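Side-chain contacts in Phosphoglucosamine/phosphogalactosamine mutase (Sulfolobus tokodaii, PDB 2F7L), which interconverts the 6-phosphate and 1-phosphate forms of glucosamine and galactosamine, with magnesium as cofactor, for the synthesis of UDP-N-acetylglucosamine and UDP-N-acetylgalactosamine: residues V409-G413 / K414-F418; A212-P215 / E216-D220; L24-S27 / K28-T32; G158-H162 / V163-K167. One frame throughout, in Å; residues are numbered along the deposited sequence.

All four contacts are local, and each lies on one continuous piece of chain. Contact 3 is the most buried: apolar side chains in a helix of domain I, far from the annotated sites. Contacts 1, 2 and 4 are partly buried. Contact 1 is a hairpin of the C-terminal domain, held by backbone bonds and aromatic cover. Contacts 2 and 4 both belong to domain II, but their centres are about 29 Å apart. Contact 2 is a loop beside the predicted magnesium site, with an arginine reaching into its backbone. Contact 4 links two helices through a turn and a helix cap. The centres of contacts 1 and 3 are farthest apart, at about 44 Å.

Contact 1 (V409-G413 / K414-F418); sequences VKIIG and KDFWF
F418 holds its ring between the backbone N and the carbonyl carbon (chi1 68°), which turns the ring toward I411, its partner on the neighbouring strand. I411 CB sits over one face of the F418 ring, 3.8 Å from the centroid, in a CH-pi contact. The two side chains run side by side. Were F418 an alanine, I411 would probably lose this cover and Y396, which meets the ring edge-to-face, its aromatic mate. The backbones join in the same pair: I411 N to F418 O is 2.9 Å and F418 N to I411 O is 3.0 Å. Nearer the turn, F416 lays one ring face over G413, with F416 CE2 3.4 Å from G413 CA.

K410 and W417 occupy the other face of the sheet. K410 NZ approaches the W417 ring obliquely, 3.0 Å from W417 CE3. The ammonium hydrogen-bonds to S287 O and V285 O and makes its cation-pi contact with W304. W417 NE1 bonds to E434. This face therefore meets domain III, while I411 and F418 face helix 385-396. The whole is an antiparallel beta hairpin of the C-terminal domain, closed by a type II turn from G413 to F416.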
loop_
_atom_site.group_PDB
_atom_site.type_symbol
_atom_site.label_atom_id
_atom_site.label_comp_id
_atom_site.label_asym_id
_atom_site.label_seq_id
_atom_site.Cartn_x
_atom_site.Cartn_y
_atom_site.Cartn_z
ATOM N N VAL A 409 16.966 -11.117 -6.781
ATOM C CA VAL A 409 17.558 -11.029 -8.102
ATOM C C VAL A 409 16.493 -10.947 -9.159
ATOM O O VAL A 409 15.722 -11.869 -9.358
ATOM C CB VAL A 409 18.468 -12.229 -8.404
ATOM C CG1 VAL A 409 18.747 -12.317 -9.913
ATOM C CG2 VAL A 409 19.784 -12.082 -7.628
ATOM N N LYS A 410 16.452 -9.811 -9.832
ATOM C CA LYS A 410 15.483 -9.596 -10.891
ATOM C C LYS A 410 16.231 -9.559 -12.195
ATOM O O LYS A 410 17.251 -8.873 -12.319
ATOM C CB LYS A 410 14.751 -8.263 -10.732
ATOM C CG LYS A 410 13.638 -8.089 -11.747
ATOM C CD LYS A 410 13.280 -6.638 -11.933
ATOM C CE LYS A 410 12.098 -6.471 -12.878
ATOM N NZ LYS A 410 10.821 -6.979 -12.293
ATOM N N ILE A 411 15.732 -10.307 -13.165
ATOM C CA ILE A 411 16.354 -10.303 -14.459
ATOM C C ILE A 411 15.359 -9.887 -15.502
ATOM O O ILE A 411 14.247 -10.394 -15.558
ATOM C CB ILE A 411 16.946 -11.656 -14.788
ATOM C CG1 ILE A 411 18.216 -11.817 -13.959
ATOM C CG2 ILE A 411 17.219 -11.771 -16.287
ATOM C CD1 ILE A 411 19.234 -12.647 -14.595
ATOM N N ILE A 412 15.765 -8.934 -16.320
ATOM C CA ILE A 412 14.895 -8.446 -17.367
ATOM C C ILE A 412 15.480 -8.681 -18.747
ATOM O O ILE A 412 16.609 -8.269 -19.040
ATOM C CB ILE A 412 14.624 -6.959 -17.209
ATOM C CG1 ILE A 412 14.106 -6.689 -15.794
ATOM C CG2 ILE A 412 13.638 -6.517 -18.269
ATOM C CD1 ILE A 412 14.144 -5.236 -15.412
ATOM N N GLY A 413 14.691 -9.356 -19.576
ATOM C CA GLY A 413 15.080 -9.662 -20.938
ATOM C C GLY A 413 13.950 -9.288 -21.882
ATOM O O GLY A 413 12.872 -8.890 -21.443
ATOM N N LYS A 414 14.187 -9.420 -23.181
ATOM C CA LYS A 414 13.180 -9.079 -24.168
ATOM C C LYS A 414 11.912 -9.912 -23.962
ATOM O O LYS A 414 11.926 -11.143 -24.089
ATOM C CB LYS A 414 13.738 -9.318 -25.563
ATOM C CG LYS A 414 13.031 -8.550 -26.642
ATOM C CD LYS A 414 13.590 -7.134 -26.764
ATOM C CE LYS A 414 12.950 -6.386 -27.939
ATOM N NZ LYS A 414 13.682 -5.134 -28.253
ATOM N N ASP A 415 10.819 -9.244 -23.625
ATOM C CA ASP A 415 9.557 -9.933 -23.425
ATOM C C ASP A 415 9.494 -10.973 -22.320
ATOM O O ASP A 415 8.749 -11.943 -22.433
ATOM C CB ASP A 415 9.112 -10.591 -24.731
ATOM C CG ASP A 415 8.826 -9.578 -25.812
ATOM O OD1 ASP A 415 8.343 -8.480 -25.464
ATOM O OD2 ASP A 415 9.069 -9.871 -26.997
ATOM N N PHE A 416 10.260 -10.786 -21.253
ATOM C CA PHE A 416 10.222 -11.724 -20.125
ATOM C C PHE A 416 11.046 -11.141 -19.003
ATOM O O PHE A 416 11.950 -10.341 -19.242
ATOM C CB PHE A 416 10.805 -13.098 -20.510
ATOM C CG PHE A 416 12.297 -13.226 -20.274
ATOM C CD1 PHE A 416 12.795 -13.519 -19.003
ATOM C CD2 PHE A 416 13.205 -12.994 -21.305
ATOM C CE1 PHE A 416 14.167 -13.571 -18.760
ATOM C CE2 PHE A 416 14.584 -13.046 -21.072
ATOM C CZ PHE A 416 15.065 -13.334 -19.797
ATOM N N TRP A 417 10.726 -11.527 -17.775
ATOM C CA TRP A 417 11.495 -11.073 -16.622
ATOM C C TRP A 417 11.159 -11.998 -15.469
ATOM O O TRP A 417 10.173 -12.735 -15.524
ATOM C CB TRP A 417 11.145 -9.628 -16.234
ATOM C CG TRP A 417 9.732 -9.481 -15.758
ATOM C CD1 TRP A 417 8.626 -9.344 -16.531
ATOM C CD2 TRP A 417 9.275 -9.526 -14.406
ATOM N NE1 TRP A 417 7.503 -9.302 -15.753
ATOM C CE2 TRP A 417 7.869 -9.413 -14.440
ATOM C CE3 TRP A 417 9.912 -9.661 -13.169
ATOM C CZ2 TRP A 417 7.076 -9.427 -13.278
ATOM C CZ3 TRP A 417 9.128 -9.681 -12.007
ATOM C CH2 TRP A 417 7.724 -9.564 -12.074
ATOM N N PHE A 418 11.998 -11.989 -14.442
ATOM C CA PHE A 418 11.724 -12.792 -13.264
ATOM C C PHE A 418 12.377 -12.176 -12.032
ATOM O O PHE A 418 13.266 -11.315 -12.136
ATOM C CB PHE A 418 12.161 -14.258 -13.446
ATOM C CG PHE A 418 13.655 -14.472 -13.524
ATOM C CD1 PHE A 418 14.293 -14.610 -14.758
ATOM C CD2 PHE A 418 14.418 -14.578 -12.366
ATOM C CE1 PHE A 418 15.674 -14.853 -14.843
ATOM C CE2 PHE A 418 15.798 -14.820 -12.437
ATOM C CZ PHE A 418 16.428 -14.959 -13.685
#

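Contact 2 (A212-P215 / E216-D220); sequences ARQP and EPTFD
R213 reaches across to the backbone at E216 and P217 in a loop of the alpha/beta/alpha domain II. This irregular loop joins strand 198-201 to helix 223-231. It passes close to the predicted magnesium site: the side chain of P217 is about 4 Å from that of D241 at their nearest atoms.

The tight side is the inner one, formed by R213, P215 and P217. R213 is extended from CG to NE, which carries NH1 to the backbone at the junction of E216 and P217. R213 NH1 makes a weak bond to Q214 O at 2.8 Å and a second weak, longer one to P215 O at 3.4 Å. The same nitrogen lies 3.6 Å from P217 N, a plain contact. Carbonyl C of E216 lies at the edge of the guanidinium, near its plane. The other nitrogens point elsewhere: R213 NE forms a salt bridge with D178, and R213 NH2 bonds to H240 O. These two bonds probably fix how the group is turned, and they tie the loop to the chain leading into D241.

The outer side is looser. The Q214 side chain is exposed. Its CG lies 3.3 Å from E216 O, and its chain crosses the T218 side chain at about a right angle. The E216 chain is extended, and its carboxylate makes a long, weak ion pair with R246. S221 OG bonds to both E216 O and T218 N. Between the prolines, P215 O lies 3.2 Å from P217 CD.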
loop_
_atom_site.group_PDB
_atom_site.type_symbol
_atom_site.label_atom_id
_atom_site.label_comp_id
_atom_site.label_asym_id
_atom_site.label_seq_id
_atom_site.Cartn_x
_atom_site.Cartn_y
_atom_site.Cartn_z
ATOM N N ALA A 212 -17.459 -11.551 3.803
ATOM C CA ALA A 212 -17.493 -11.713 2.348
ATOM C C ALA A 212 -16.184 -12.073 1.620
ATOM O O ALA A 212 -16.202 -12.790 0.606
ATOM C CB ALA A 212 -18.115 -10.486 1.719
ATOM N N ARG A 213 -15.052 -11.566 2.089
ATOM C CA ARG A 213 -13.783 -11.897 1.443
ATOM C C ARG A 213 -12.618 -11.431 2.295
ATOM O O ARG A 213 -12.781 -10.612 3.202
ATOM C CB ARG A 213 -13.674 -11.275 0.044
ATOM C CG ARG A 213 -13.354 -9.795 -0.008
ATOM C CD ARG A 213 -12.908 -9.354 -1.377
ATOM N NE ARG A 213 -12.843 -7.893 -1.477
ATOM C CZ ARG A 213 -11.805 -7.126 -1.131
ATOM N NH1 ARG A 213 -10.697 -7.650 -0.639
ATOM N NH2 ARG A 213 -11.861 -5.816 -1.317
ATOM N N GLN A 214 -11.439 -11.965 2.028
ATOM C CA GLN A 214 -10.302 -11.538 2.795
ATOM C C GLN A 214 -10.106 -10.067 2.449
ATOM O O GLN A 214 -10.357 -9.635 1.321
ATOM C CB GLN A 214 -9.064 -12.345 2.421
ATOM C CG GLN A 214 -8.439 -11.958 1.105
ATOM C CD GLN A 214 -7.182 -12.751 0.849
ATOM O OE1 GLN A 214 -6.447 -12.508 -0.125
ATOM N NE2 GLN A 214 -6.920 -13.719 1.727
ATOM N N PRO A 215 -9.670 -9.274 3.427
ATOM C CA PRO A 215 -9.453 -7.843 3.197
ATOM C C PRO A 215 -8.428 -7.477 2.128
ATOM O O PRO A 215 -8.448 -6.379 1.600
ATOM C CB PRO A 215 -9.058 -7.323 4.584
ATOM C CG PRO A 215 -8.536 -8.563 5.292
ATOM C CD PRO A 215 -9.471 -9.627 4.839
ATOM N N GLU A 216 -7.520 -8.383 1.810
ATOM C CA GLU A 216 -6.520 -8.059 0.818
ATOM C C GLU A 216 -7.008 -8.425 -0.569
ATOM O O GLU A 216 -7.243 -9.588 -0.858
ATOM C CB GLU A 216 -5.229 -8.783 1.143
ATOM C CG GLU A 216 -4.197 -8.704 0.046
ATOM C CD GLU A 216 -3.079 -9.700 0.250
ATOM O OE1 GLU A 216 -3.368 -10.791 0.805
ATOM O OE2 GLU A 216 -1.929 -9.407 -0.156
ATOM N N PRO A 217 -7.172 -7.423 -1.451
ATOM C CA PRO A 217 -7.643 -7.634 -2.819
ATOM C C PRO A 217 -6.674 -8.388 -3.735
ATOM O O PRO A 217 -5.600 -7.897 -4.093
ATOM C CB PRO A 217 -7.941 -6.214 -3.291
ATOM C CG PRO A 217 -6.922 -5.419 -2.583
ATOM C CD PRO A 217 -6.963 -5.989 -1.196
ATOM N N THR A 218 -7.078 -9.592 -4.118
ATOM C CA THR A 218 -6.274 -10.464 -4.979
ATOM C C THR A 218 -7.199 -11.031 -6.044
ATOM O O THR A 218 -8.428 -10.967 -5.899
ATOM C CB THR A 218 -5.708 -11.643 -4.187
ATOM O OG1 THR A 218 -6.792 -12.414 -3.663
ATOM C CG2 THR A 218 -4.855 -11.157 -3.039
ATOM N N PHE A 219 -6.621 -11.576 -7.114
ATOM C CA PHE A 219 -7.445 -12.163 -8.165
ATOM C C PHE A 219 -8.378 -13.180 -7.516
ATOM O O PHE A 219 -9.488 -13.410 -7.988
ATOM C CB PHE A 219 -6.601 -12.885 -9.212
ATOM C CG PHE A 219 -5.817 -11.976 -10.092
ATOM C CD1 PHE A 219 -4.598 -11.450 -9.669
ATOM C CD2 PHE A 219 -6.275 -11.659 -11.359
ATOM C CE1 PHE A 219 -3.838 -10.612 -10.511
ATOM C CE2 PHE A 219 -5.535 -10.826 -12.204
ATOM C CZ PHE A 219 -4.311 -10.302 -11.775
ATOM N N ASP A 220 -7.942 -13.793 -6.423
ATOM C CA ASP A 220 -8.801 -14.775 -5.788
ATOM C C ASP A 220 -9.898 -14.185 -4.912
ATOM O O ASP A 220 -11.032 -14.660 -4.942
ATOM C CB ASP A 220 -7.974 -15.757 -4.971
ATOM C CG ASP A 220 -8.618 -17.124 -4.918
ATOM O OD1 ASP A 220 -9.244 -17.491 -3.884
ATOM O OD2 ASP A 220 -8.513 -17.825 -5.953
#

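Contact 3 (L24-S27 / K28-T32); sequences LKLS and KAIGT
The contact of L26 with I30 is an i to i+4 pairing within helix 20-34, on the side of the helix that packs against the sheet of domain I. L26 CG stands anti to the backbone N (chi1 -161°), and from there L26 CD1 meets I30 CD1 at 3.4 Å. The two side chains cross at a slant. Both rest on I106 of strand 103-109. This is the helix-on-sheet layer of an alpha/beta/alpha domain.

In the backbone, I30 N bonds to L26 O at 3.0 Å. A29 N to K25 O (3.1 Å) and G31 N to S27 O (3.0 Å) continue the helical pattern. A29 CB packs on I124 and L127 of helix 118-130. S27 OG lies beside its own backbone N and bonds to V23 O, one turn back, so this buried hydroxyl is satisfied. K28 bends over the preceding turn, and its CG lies 3.2 Å from L24 O. K25 lies on F128 of helix 118-130, and its NZ forms a salt bridge with E131. At the far end, K28 O is gripped twice: T32 OG1 and T32 N each bond to it at 2.7 Å, from opposite faces of its plane.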
loop_
_atom_site.group_PDB
_atom_site.type_symbol
_atom_site.label_atom_id
_atom_site.label_comp_id
_atom_site.label_asym_id
_atom_site.label_seq_id
_atom_site.Cartn_x
_atom_site.Cartn_y
_atom_site.Cartn_z
ATOM N N LEU A 24 0.295 -1.211 25.207
ATOM C CA LEU A 24 0.476 -0.189 26.213
ATOM C C LEU A 24 1.958 0.231 26.284
ATOM O O LEU A 24 2.267 1.433 26.364
ATOM C CB LEU A 24 -0.005 -0.671 27.590
ATOM C CG LEU A 24 0.324 0.314 28.724
ATOM C CD1 LEU A 24 -0.318 1.668 28.442
ATOM C CD2 LEU A 24 -0.137 -0.249 30.044
ATOM N N LYS A 25 2.866 -0.746 26.248
ATOM C CA LYS A 25 4.298 -0.450 26.319
ATOM C C LYS A 25 4.792 0.248 25.054
ATOM O O LYS A 25 5.547 1.240 25.118
ATOM C CB LYS A 25 5.084 -1.743 26.547
ATOM C CG LYS A 25 6.480 -1.571 27.138
ATOM C CD LYS A 25 6.857 -2.848 27.852
ATOM C CE LYS A 25 8.238 -3.320 27.460
ATOM N NZ LYS A 25 8.671 -4.531 28.215
ATOM N N LEU A 26 4.352 -0.282 23.914
ATOM C CA LEU A 26 4.704 0.259 22.614
ATOM C C LEU A 26 4.279 1.736 22.515
ATOM O O LEU A 26 4.906 2.513 21.805
ATOM C CB LEU A 26 4.028 -0.586 21.532
ATOM C CG LEU A 26 4.521 -0.571 20.077
ATOM C CD1 LEU A 26 3.507 0.125 19.211
ATOM C CD2 LEU A 26 5.888 0.104 19.965
ATOM N N SER A 27 3.233 2.111 23.258
ATOM C CA SER A 27 2.685 3.470 23.300
ATOM C C SER A 27 3.479 4.468 24.129
ATOM O O SER A 27 3.452 5.662 23.847
ATOM C CB SER A 27 1.270 3.445 23.860
ATOM O OG SER A 27 0.400 2.811 22.951
ATOM N N LYS A 28 4.129 3.983 25.187
ATOM C CA LYS A 28 4.946 4.839 26.040
ATOM C C LYS A 28 6.209 5.115 25.223
ATOM O O LYS A 28 6.797 6.203 25.284
ATOM C CB LYS A 28 5.374 4.114 27.322
ATOM C CG LYS A 28 4.348 3.246 28.003
ATOM C CD LYS A 28 3.651 3.974 29.116
ATOM C CE LYS A 28 3.560 3.101 30.347
ATOM N NZ LYS A 28 4.840 2.999 31.085
ATOM N N ALA A 29 6.632 4.097 24.476
ATOM C CA ALA A 29 7.820 4.204 23.645
ATOM C C ALA A 29 7.573 5.204 22.524
ATOM O O ALA A 29 8.369 6.113 22.325
ATOM C CB ALA A 29 8.187 2.832 23.067
ATOM N N ILE A 30 6.459 5.039 21.809
ATOM C CA ILE A 30 6.123 5.938 20.713
ATOM C C ILE A 30 5.975 7.346 21.250
ATOM O O ILE A 30 6.461 8.303 20.649
ATOM C CB ILE A 30 4.811 5.520 20.009
ATOM C CG1 ILE A 30 5.024 4.197 19.258
ATOM C CG2 ILE A 30 4.377 6.602 19.016
ATOM C CD1 ILE A 30 3.726 3.494 18.832
ATOM N N GLY A 31 5.323 7.467 22.399
ATOM C CA GLY A 31 5.128 8.767 22.990
ATOM C C GLY A 31 6.438 9.379 23.446
ATOM O O GLY A 31 6.679 10.587 23.267
ATOM N N THR A 32 7.292 8.561 24.045
ATOM C CA THR A 32 8.556 9.072 24.500
ATOM C C THR A 32 9.357 9.522 23.278
ATOM O O THR A 32 10.067 10.525 23.323
ATOM C CB THR A 32 9.330 8.008 25.271
ATOM O OG1 THR A 32 8.639 7.710 26.492
ATOM C CG2 THR A 32 10.715 8.497 25.573
#

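Contact 4 (G158-H162 / V163-K167); sequences GILSH and VDIEK
A type I turn runs from L160 to V163 and ends helix 151-160, with a long, weak bond from V163 N to L160 O (3.4 Å) that is nearly straight at 177°. Past the turn, the side chain of I165 comes back toward L160. I165 CD1 touches L160 CB at 3.9 Å, and both residues also rest on L195. V163 CG2, placed between its own N and carbonyl carbon, comes within 3.9 Å of L160 O. The buried V163 side chain also touches E351 of helix 342-356, and D164 N bonds to the same glutamate. With an alanine at V163 both methyls go, which is likely to leave a gap between the turn and E351.

The polar contacts follow the turn. S161 OG donates to G158 O at 2.7 Å. S161 OG also lies 3.5 Å above the plane of the H162 ring, over its centre. H162 O bonds to K273 NZ. D164 then starts the next helix: K167 N bonds to D164 OD1 at 2.7 Å, meeting it from above the carboxylate plane. The arrangement is a turn between two helices of domain II, with an aspartate N-cap at the start of helix 165-171.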
loop_
_atom_site.group_PDB
_atom_site.type_symbol
_atom_site.label_atom_id
_atom_site.label_comp_id
_atom_site.label_asym_id
_atom_site.label_seq_id
_atom_site.Cartn_x
_atom_site.Cartn_y
_atom_site.Cartn_z
ATOM N N GLY A 158 -9.012 17.233 -0.344
ATOM C CA GLY A 158 -7.636 17.230 -0.789
ATOM C C GLY A 158 -7.529 16.432 -2.071
ATOM O O GLY A 158 -6.898 16.871 -3.021
ATOM N N ILE A 159 -8.151 15.256 -2.100
ATOM C CA ILE A 159 -8.100 14.408 -3.279
ATOM C C ILE A 159 -8.754 15.106 -4.475
ATOM O O ILE A 159 -8.154 15.190 -5.554
ATOM C CB ILE A 159 -8.833 13.065 -3.034
ATOM C CG1 ILE A 159 -8.099 12.249 -1.959
ATOM C CG2 ILE A 159 -8.975 12.296 -4.356
ATOM C CD1 ILE A 159 -8.868 11.008 -1.492
ATOM N N LEU A 160 -9.981 15.601 -4.273
ATOM C CA LEU A 160 -10.732 16.285 -5.330
ATOM C C LEU A 160 -10.005 17.485 -5.925
ATOM O O LEU A 160 -10.205 17.841 -7.081
ATOM C CB LEU A 160 -12.098 16.726 -4.809
ATOM C CG LEU A 160 -13.023 15.554 -4.452
ATOM C CD1 LEU A 160 -14.253 16.058 -3.677
ATOM C CD2 LEU A 160 -13.410 14.790 -5.727
ATOM N N SER A 161 -9.134 18.096 -5.145
ATOM C CA SER A 161 -8.412 19.256 -5.611
ATOM C C SER A 161 -7.395 18.957 -6.710
ATOM O O SER A 161 -6.723 19.865 -7.193
ATOM C CB SER A 161 -7.702 19.911 -4.440
ATOM O OG SER A 161 -6.495 19.238 -4.178
ATOM N N HIS A 162 -7.268 17.705 -7.116
ATOM C CA HIS A 162 -6.285 17.379 -8.154
ATOM C C HIS A 162 -6.836 16.843 -9.467
ATOM O O HIS A 162 -6.059 16.440 -10.331
ATOM C CB HIS A 162 -5.248 16.397 -7.615
ATOM C CG HIS A 162 -4.460 16.931 -6.462
ATOM N ND1 HIS A 162 -3.574 17.976 -6.588
ATOM C CD2 HIS A 162 -4.423 16.557 -5.162
ATOM C CE1 HIS A 162 -3.020 18.222 -5.412
ATOM N NE2 HIS A 162 -3.518 17.376 -4.532
ATOM N N VAL A 163 -8.158 16.836 -9.620
ATOM C CA VAL A 163 -8.775 16.367 -10.856
ATOM C C VAL A 163 -9.888 17.302 -11.343
ATOM O O VAL A 163 -10.558 17.968 -10.553
ATOM C CB VAL A 163 -9.377 14.956 -10.701
ATOM C CG1 VAL A 163 -8.303 13.981 -10.222
ATOM C CG2 VAL A 163 -10.540 14.995 -9.752
ATOM N N ASP A 164 -10.068 17.352 -12.655
ATOM C CA ASP A 164 -11.105 18.170 -13.256
ATOM C C ASP A 164 -12.435 17.597 -12.827
ATOM O O ASP A 164 -12.979 16.745 -13.518
ATOM C CB ASP A 164 -11.012 18.073 -14.770
ATOM C CG ASP A 164 -11.945 19.026 -15.473
ATOM O OD1 ASP A 164 -13.067 19.274 -14.955
ATOM O OD2 ASP A 164 -11.547 19.511 -16.558
ATOM N N ILE A 165 -12.977 18.061 -11.711
ATOM C CA ILE A 165 -14.247 17.528 -11.238
ATOM C C ILE A 165 -15.401 17.589 -12.235
ATOM O O ILE A 165 -16.194 16.649 -12.342
ATOM C CB ILE A 165 -14.708 18.229 -9.978
ATOM C CG1 ILE A 165 -13.672 18.031 -8.879
ATOM C CG2 ILE A 165 -16.089 17.697 -9.571
ATOM C CD1 ILE A 165 -14.086 18.644 -7.568
ATOM N N GLU A 166 -15.511 18.698 -12.955
ATOM C CA GLU A 166 -16.591 18.835 -13.921
ATOM C C GLU A 166 -16.437 17.874 -15.104
ATOM O O GLU A 166 -17.384 17.161 -15.453
ATOM C CB GLU A 166 -16.690 20.290 -14.386
ATOM C CG GLU A 166 -17.198 21.235 -13.298
ATOM C CD GLU A 166 -18.451 20.697 -12.574
ATOM O OE1 GLU A 166 -19.341 20.119 -13.245
ATOM O OE2 GLU A 166 -18.556 20.863 -11.332
ATOM N N LYS A 167 -15.250 17.842 -15.707
ATOM C CA LYS A 167 -15.005 16.955 -16.840
ATOM C C LYS A 167 -15.483 15.533 -16.533
ATOM O O LYS A 167 -16.228 14.933 -17.314
ATOM C CB LYS A 167 -13.510 16.960 -17.190
ATOM C CG LYS A 167 -13.033 15.880 -18.171
ATOM C CD LYS A 167 -13.659 15.976 -19.552
ATOM C CE LYS A 167 -13.103 14.891 -20.497
ATOM N NZ LYS A 167 -14.032 14.490 -21.627
#